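Local structure of ABC transporter, solute-binding protein (Staphylococcus aureus, 6LKK) at residues A[57-61]-A[214-219]; A[93-97]-A[243-247]. The protein binds glucose 6-phosphate as a solute-binding sensor protein that works with a two-component signalling system. All blocks are in the same frame, centred on the assembly; numbering follows the deposited sequence.

Overall arrangement
Both contacts are built on the central sheet of a solute-binding protein, with their centres 11 Å apart. Strands 92-105 and 213-221 are antiparallel neighbours there: contact 1 joins the loop after strand 54-56 and the start of helix 60-63 (57-61) to strand 213-221, and contact 2 lays helix 240-250 against strand 92-105. Along the chain the segments alternate, 57-61, 93-97, 214-219, 243-247, so the contacts cross in sequence. They touch directly, Asp216 O lying 2.7 Å from Phe95 N and Ile218 CD1 packing 3.5 Å from Phe95 CD1. Contact 1 supplies part of the glucose 6-phosphate site, whereas contact 2 involves the neighbouring strand, whose Phe95 and Leu96 bond the backbone of ligand-binding Asp216.

Contact 1: A[57-61]-A[214-219]; sequences GGVLS and NVDGIA. With G6P (6-O-phosphono-alpha-D-glucopyranose), chain B.
The sugar hydroxyl O3 of glucose 6-phosphate is gripped from both segments: Gly58 N donates to G6P O3 at 2.9 Å, nearly straight at 173°, while G6P O3 in turn donates to Asp216 OD2 at 2.7 Å. The other carboxylate oxygen, Asp216 OD1, accepts from G6P O2 at 3.0 Å, so one carboxylate receives two neighbouring hydroxyls, one on each oxygen. Asn214 ND2 then donates to G6P O2 at an N-H...O angle of 170°, giving that hydroxyl two protein partners as well. Tyr9 OH also binds Asp216 OD2, and Gln142 NE2 holds Asn214 OD1, which fixes which end of the amide faces the sugar. With chi1 near -60° in both, Asn214 and Asp216 carry their polar groups anti to the carbonyl carbon, and as alternate residues of one strand both reach the ligand.

The backbone pairing behind this site continues the antiparallel match of strands 54-56 and 213-221 in the ligand cleft of the solute-binding fold. Gly57 N donates to Gly217 O at 2.9 Å, and Gly217 N returns a bond to Gly58 O, which also receives the CA-H of Asp216. Both Gly57 and Gly58 have positive phi, and Val59 then centres an inverse gamma turn that leads the chain away from the strand. Where the chains part, two waters each donate to Val215 O; one accepts from Ser61 N and the other is hydrogen-bonded to Ser61 OG. Side chains flank the pairing: Val59 CG1 lies 3.6 Å from Asn214 CB, its side chain crossing that of Asn214 at a slant, and Leu60 CD1 lies against the carbonyl of Gly217, 3.5 Å from Gly217 O, with apolar contact to Ala219 CB.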
ATOM      1  N   GLY A  57       6.301   3.325  -3.107  1.00 17.77           N
ATOM      2  CA  GLY A  57       5.273   2.789  -2.244  1.00 17.95           C
ATOM      3  C   GLY A  57       4.301   3.862  -1.785  1.00 17.34           C
ATOM      4  O   GLY A  57       4.583   5.063  -1.816  1.00 20.95           O
ATOM      5  N   GLY A  58       3.133   3.413  -1.352  1.00 18.65           N
ATOM      6  CA  GLY A  58       2.055   4.315  -1.023  1.00 20.46           C
ATOM      7  C   GLY A  58       1.314   4.786  -2.263  1.00 16.52           C
ATOM      8  O   GLY A  58       1.789   4.682  -3.394  1.00 18.45           O
ATOM      9  N   VAL A  59       0.114   5.312  -2.034  1.00 19.59           N
ATOM     10  CA  VAL A  59      -0.723   5.816  -3.116  1.00 20.79           C
ATOM     11  C   VAL A  59      -0.300   7.250  -3.407  1.00 20.07           C
ATOM     12  O   VAL A  59      -1.047   8.203  -3.159  1.00 20.60           O
ATOM     13  CB  VAL A  59      -2.221   5.704  -2.769  1.00 21.03           C
ATOM     14  CG1 VAL A  59      -2.633   4.241  -2.746  1.00 20.20           C
ATOM     15  CG2 VAL A  59      -2.540   6.358  -1.426  1.00 29.45           C
ATOM     16  N   LEU A  60       0.908   7.400  -3.953  1.00 18.12           N
ATOM     17  CA  LEU A  60       1.519   8.716  -4.084  1.00 18.61           C
ATOM     18  C   LEU A  60       0.733   9.628  -5.013  1.00 22.10           C
ATOM     19  O   LEU A  60       0.683  10.841  -4.787  1.00 24.09           O
ATOM     20  CB  LEU A  60       2.956   8.569  -4.582  1.00 19.56           C
ATOM     21  CG  LEU A  60       3.903   7.761  -3.695  1.00 19.97           C
ATOM     22  CD1 LEU A  60       5.296   7.749  -4.295  1.00 20.49           C
ATOM     23  CD2 LEU A  60       3.937   8.312  -2.280  1.00 23.75           C
ATOM     24  N   SER A  61       0.124   9.081  -6.066  1.00 20.99           N
ATOM     25  CA  SER A  61      -0.600   9.925  -7.009  1.00 20.29           C
ATOM     26  C   SER A  61      -1.725  10.700  -6.338  1.00 24.38           C
ATOM     27  O   SER A  61      -2.187  11.703  -6.895  1.00 24.46           O
ATOM     28  CB  SER A  61      -1.167   9.078  -8.146  1.00 21.73           C
ATOM     29  OG  SER A  61      -2.140   8.168  -7.661  1.00 22.84           O
ATOM     30  N   ASN A 214      -5.137  -0.169  -4.142  1.00 17.33           N
ATOM     31  CA  ASN A 214      -4.110   0.861  -4.125  1.00 17.61           C
ATOM     32  C   ASN A 214      -3.270   0.769  -5.390  1.00 17.12           C
ATOM     33  O   ASN A 214      -2.793  -0.309  -5.754  1.00 18.86           O
ATOM     34  CB  ASN A 214      -3.203   0.709  -2.905  1.00 17.05           C
ATOM     35  CG  ASN A 214      -3.948   0.821  -1.597  1.00 17.45           C
ATOM     36  OD1 ASN A 214      -5.098   1.255  -1.556  1.00 20.26           O
ATOM     37  ND2 ASN A 214      -3.287   0.436  -0.510  1.00 18.89           N
ATOM     38  N   VAL A 215      -3.075   1.902  -6.052  1.00 15.42           N
ATOM     39  CA  VAL A 215      -2.096   2.017  -7.123  1.00 16.28           C
ATOM     40  C   VAL A 215      -0.852   2.628  -6.488  1.00 16.63           C
ATOM     41  O   VAL A 215      -0.775   3.843  -6.281  1.00 16.42           O
ATOM     42  CB  VAL A 215      -2.619   2.852  -8.294  1.00 17.95           C
ATOM     43  CG1 VAL A 215      -1.613   2.842  -9.439  1.00 20.36           C
ATOM     44  CG2 VAL A 215      -3.968   2.321  -8.768  1.00 20.53           C
ATOM     45  N   ASP A 216       0.111   1.777  -6.143  1.00 16.61           N
ATOM     46  CA  ASP A 216       1.361   2.244  -5.560  1.00 16.54           C
ATOM     47  C   ASP A 216       2.192   2.963  -6.617  1.00 17.47           C
ATOM     48  O   ASP A 216       2.165   2.613  -7.799  1.00 18.70           O
ATOM     49  CB  ASP A 216       2.151   1.073  -4.977  1.00 17.62           C
ATOM     50  CG  ASP A 216       1.451   0.416  -3.797  1.00 18.09           C
ATOM     51  OD1 ASP A 216       0.382   0.906  -3.370  1.00 20.15           O
ATOM     52  OD2 ASP A 216       1.980  -0.597  -3.291  1.00 18.82           O
ATOM     53  N   GLY A 217       2.942   3.982  -6.184  1.00 17.02           N
ATOM     54  CA  GLY A 217       3.658   4.841  -7.102  1.00 17.23           C
ATOM     55  C   GLY A 217       5.122   4.996  -6.740  1.00 18.28           C
ATOM     56  O   GLY A 217       5.580   4.578  -5.669  1.00 16.08           O
ATOM     57  N   ILE A 218       5.861   5.607  -7.671  1.00 19.19           N
ATOM     58  CA  ILE A 218       7.270   5.946  -7.508  1.00 17.50           C
ATOM     59  C   ILE A 218       7.464   7.390  -7.944  1.00 16.21           C
ATOM     60  O   ILE A 218       6.924   7.813  -8.973  1.00 19.10           O
ATOM     61  CB  ILE A 218       8.191   5.022  -8.331  1.00 18.33           C
ATOM     62  CG1 ILE A 218       8.095   3.583  -7.839  1.00 20.24           C
ATOM     63  CG2 ILE A 218       9.639   5.495  -8.249  1.00 21.50           C
ATOM     64  CD1 ILE A 218       8.695   2.582  -8.801  1.00 23.61           C
ATOM     65  N   ALA A 219       8.258   8.138  -7.179  1.00 18.17           N
ATOM     66  CA  ALA A 219       8.493   9.546  -7.459  1.00 19.22           C
ATOM     67  C   ALA A 219       9.950   9.899  -7.190  1.00 18.76           C
ATOM     68  O   ALA A 219      10.599   9.313  -6.318  1.00 19.82           O
ATOM     69  CB  ALA A 219       7.584  10.447  -6.616  1.00 22.20           C
TER
HETATM   70  C1  G6P B 401      -0.306   0.541   1.557  1.00 34.23           C
HETATM   71  C2  G6P B 401       0.394   0.535   0.175  1.00 19.60           C
HETATM   72  C3  G6P B 401       1.798   0.056   0.194  1.00 16.31           C
HETATM   73  C4  G6P B 401       2.487   0.482   1.412  1.00 21.05           C
HETATM   74  C5  G6P B 401       1.868  -0.229   2.611  1.00 17.44           C
HETATM   75  C6  G6P B 401       2.446   0.293   3.887  1.00 18.51           C
HETATM   76  O1  G6P B 401      -1.529  -0.127   1.477  1.00 20.78           O
HETATM   77  O2  G6P B 401      -0.351  -0.276  -0.749  1.00 20.56           O
HETATM   78  O3  G6P B 401       2.509   0.625  -0.989  1.00 18.79           O
HETATM   79  O4  G6P B 401       3.891   0.129   1.347  1.00 19.42           O
HETATM   80  O5  G6P B 401       0.405  -0.053   2.691  1.00 20.33           O
HETATM   81  O6  G6P B 401       2.215   1.683   3.954  1.00 16.32           O
HETATM   82  P   G6P B 401       1.531   2.349   5.349  1.00 16.74           P
HETATM   83  O1P G6P B 401       1.520   3.859   5.183  1.00 19.19           O
HETATM   84  O2P G6P B 401       2.370   1.963   6.583  1.00 17.54           O
HETATM   85  O3P G6P B 401       0.141   1.852   5.504  1.00 16.90           O
HETATM   86  O   HOH W   1       0.533   6.201  -6.986  1.00 19.27           O
HETATM   87  O   HOH W   2      -2.461   6.096  -5.914  1.00 29.11           O

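Contact 2: A[93-97]-A[243-247]; sequences TSFLL and QQRLV
A classic beta bulge in strand 92-105, where Phe95 and Leu96 share Asp216 as their partner on the next strand, lies where helix 240-250 packs on strand 92-105. Gln243 NE2 donates to Phe95 O at 2.9 Å, with an N-H...O angle of 150°. NE2 approaches tilted somewhat from the carbonyl plane of Phe95. Gln243 reaches the strand because its chain bends at chi2, which carries the amide from the helix to the strand. Both ends of that amide have further partners: NE2 also donates to Leu237 O, while OE1 accepts from Ser254 OG and Ile255 N. These bonds fix the rotation of the amide and tie the bulge to helix 240-250, to Leu237 at the end of helix 230-237 and to the chain after helix 240-250.

In this part of the solute-binding fold the helix runs almost parallel to the strand, their short axes 21° apart and 10.7 Å from each other, so long side chains must span the gap. The ring of Phe95 stands steeply to the Gln243 amide, the two planes 79° apart, with NE2 3.5 Å from Phe95 CD1. Leu96, next in the strand, sets its CG 3.6 Å above one face of the Phe95 ring, nearer the margin than the centre. From the helix, Leu246 comes in at about a right angle to Phe95 and sets CD1 4.0 Å from Phe95 CZ; its side chain also touches Ile17 of helix 11-25. Leu96 and Gln243 run past one another head to tail, Leu96 CD2 3.8 Å from Gln243 OE1, and Leu96 CD2 more loosely approaches Leu246 CD1 at 4.4 Å.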
ATOM      1  N   THR A  93       5.045   7.774 -11.125  1.00 18.61           N
ATOM      2  CA  THR A  93       4.897   6.641 -12.027  1.00 17.59           C
ATOM      3  C   THR A  93       4.252   5.498 -11.257  1.00 16.43           C
ATOM      4  O   THR A  93       4.710   5.146 -10.167  1.00 17.77           O
ATOM      5  CB  THR A  93       6.254   6.193 -12.579  1.00 18.03           C
ATOM      6  OG1 THR A  93       6.886   7.279 -13.265  1.00 18.09           O
ATOM      7  CG2 THR A  93       6.101   5.010 -13.533  1.00 17.45           C
ATOM      8  N   SER A  94       3.192   4.921 -11.814  1.00 15.44           N
ATOM      9  CA  SER A  94       2.574   3.770 -11.168  1.00 17.69           C
ATOM     10  C   SER A  94       3.547   2.597 -11.153  1.00 16.95           C
ATOM     11  O   SER A  94       4.318   2.397 -12.095  1.00 16.17           O
ATOM     12  CB  SER A  94       1.281   3.389 -11.884  1.00 17.84           C
ATOM     13  OG  SER A  94       0.317   4.419 -11.739  1.00 17.93           O
ATOM     14  N   PHE A  95       3.505   1.821 -10.063  1.00 16.61           N
ATOM     15  CA  PHE A  95       4.506   0.795  -9.796  1.00 16.84           C
ATOM     16  C   PHE A  95       3.890  -0.581  -9.562  1.00 15.79           C
ATOM     17  O   PHE A  95       4.314  -1.562 -10.181  1.00 17.29           O
ATOM     18  CB  PHE A  95       5.348   1.210  -8.587  1.00 17.28           C
ATOM     19  CG  PHE A  95       6.251   0.126  -8.066  1.00 15.56           C
ATOM     20  CD1 PHE A  95       7.150  -0.512  -8.905  1.00 16.67           C
ATOM     21  CD2 PHE A  95       6.210  -0.243  -6.728  1.00 17.70           C
ATOM     22  CE1 PHE A  95       7.981  -1.503  -8.429  1.00 16.59           C
ATOM     23  CE2 PHE A  95       7.039  -1.234  -6.245  1.00 17.93           C
ATOM     24  CZ  PHE A  95       7.928  -1.864  -7.095  1.00 16.62           C
ATOM     25  N   LEU A  96       2.907  -0.672  -8.665  1.00 15.94           N
ATOM     26  CA  LEU A  96       2.277  -1.944  -8.336  1.00 16.75           C
ATOM     27  C   LEU A  96       0.818  -1.703  -7.986  1.00 17.03           C
ATOM     28  O   LEU A  96       0.423  -0.597  -7.609  1.00 17.65           O
ATOM     29  CB  LEU A  96       2.966  -2.647  -7.158  1.00 17.45           C
ATOM     30  CG  LEU A  96       4.320  -3.328  -7.357  1.00 17.34           C
ATOM     31  CD1 LEU A  96       4.758  -3.938  -6.033  1.00 22.10           C
ATOM     32  CD2 LEU A  96       4.279  -4.394  -8.447  1.00 17.55           C
ATOM     33  N   LEU A  97       0.022  -2.761  -8.109  1.00 17.24           N
ATOM     34  CA  LEU A  97      -1.360  -2.768  -7.650  1.00 16.80           C
ATOM     35  C   LEU A  97      -1.425  -3.544  -6.342  1.00 16.46           C
ATOM     36  O   LEU A  97      -0.972  -4.691  -6.278  1.00 18.37           O
ATOM     37  CB  LEU A  97      -2.283  -3.404  -8.689  1.00 18.10           C
ATOM     38  CG  LEU A  97      -2.192  -2.817 -10.099  1.00 18.82           C
ATOM     39  CD1 LEU A  97      -3.084  -3.587 -11.050  1.00 20.39           C
ATOM     40  CD2 LEU A  97      -2.562  -1.345 -10.093  1.00 19.98           C
ATOM     41  N   GLN A 243       9.369  -6.479 -12.828  1.00 14.81           N
ATOM     42  CA  GLN A 243       7.972  -6.676 -12.452  1.00 15.57           C
ATOM     43  C   GLN A 243       7.606  -8.155 -12.487  1.00 16.37           C
ATOM     44  O   GLN A 243       6.884  -8.647 -11.611  1.00 16.12           O
ATOM     45  CB  GLN A 243       7.066  -5.874 -13.386  1.00 15.43           C
ATOM     46  CG  GLN A 243       7.156  -4.363 -13.201  1.00 14.75           C
ATOM     47  CD  GLN A 243       6.154  -3.826 -12.198  1.00 16.24           C
ATOM     48  OE1 GLN A 243       4.986  -4.216 -12.196  1.00 15.72           O
ATOM     49  NE2 GLN A 243       6.608  -2.918 -11.338  1.00 14.86           N
ATOM     50  N   GLN A 244       8.102  -8.878 -13.494  1.00 17.52           N
ATOM     51  CA  GLN A 244       7.846 -10.312 -13.589  1.00 17.67           C
ATOM     52  C   GLN A 244       8.442 -11.053 -12.397  1.00 17.23           C
ATOM     53  O   GLN A 244       7.837 -12.002 -11.880  1.00 15.58           O
ATOM     54  CB  GLN A 244       8.417 -10.842 -14.905  1.00 18.11           C
ATOM     55  CG  GLN A 244       8.192 -12.322 -15.159  1.00 16.50           C
ATOM     56  CD  GLN A 244       6.750 -12.657 -15.504  1.00 17.17           C
ATOM     57  OE1 GLN A 244       6.035 -11.850 -16.091  1.00 17.92           O
ATOM     58  NE2 GLN A 244       6.322 -13.857 -15.142  1.00 17.25           N
ATOM     59  N   ARG A 245       9.626 -10.629 -11.943  1.00 16.90           N
ATOM     60  CA  ARG A 245      10.239 -11.247 -10.772  1.00 18.99           C
ATOM     61  C   ARG A 245       9.398 -11.017  -9.523  1.00 19.21           C
ATOM     62  O   ARG A 245       9.253 -11.918  -8.690  1.00 18.00           O
ATOM     63  CB  ARG A 245      11.651 -10.699 -10.564  1.00 20.28           C
ATOM     64  CG  ARG A 245      12.724 -11.336 -11.433  1.00 23.64           C
ATOM     65  CD  ARG A 245      14.074 -10.692 -11.159  1.00 38.12           C
ATOM     66  NE  ARG A 245      14.597 -10.001 -12.336  1.00 46.13           N
ATOM     67  CZ  ARG A 245      15.430  -8.964 -12.297  1.00 44.44           C
ATOM     68  NH1 ARG A 245      15.842  -8.467 -11.137  1.00 41.42           N
ATOM     69  NH2 ARG A 245      15.847  -8.414 -13.429  1.00 45.88           N
ATOM     70  N   LEU A 246       8.847  -9.811  -9.365  1.00 17.49           N
ATOM     71  CA  LEU A 246       8.013  -9.528  -8.202  1.00 17.02           C
ATOM     72  C   LEU A 246       6.732 -10.350  -8.230  1.00 17.62           C
ATOM     73  O   LEU A 246       6.273 -10.833  -7.189  1.00 17.72           O
ATOM     74  CB  LEU A 246       7.696  -8.034  -8.138  1.00 17.17           C
ATOM     75  CG  LEU A 246       8.882  -7.120  -7.825  1.00 18.42           C
ATOM     76  CD1 LEU A 246       8.515  -5.660  -8.036  1.00 20.85           C
ATOM     77  CD2 LEU A 246       9.359  -7.347  -6.396  1.00 26.47           C
ATOM     78  N   VAL A 247       6.138 -10.519  -9.411  1.00 15.19           N
ATOM     79  CA  VAL A 247       4.951 -11.360  -9.539  1.00 16.89           C
ATOM     80  C   VAL A 247       5.287 -12.802  -9.178  1.00 16.85           C
ATOM     81  O   VAL A 247       4.593 -13.441  -8.377  1.00 17.65           O
ATOM     82  CB  VAL A 247       4.378 -11.252 -10.964  1.00 17.02           C
ATOM     83  CG1 VAL A 247       3.297 -12.298 -11.206  1.00 18.30           C
ATOM     84  CG2 VAL A 247       3.820  -9.858 -11.202  1.00 17.52           C
TER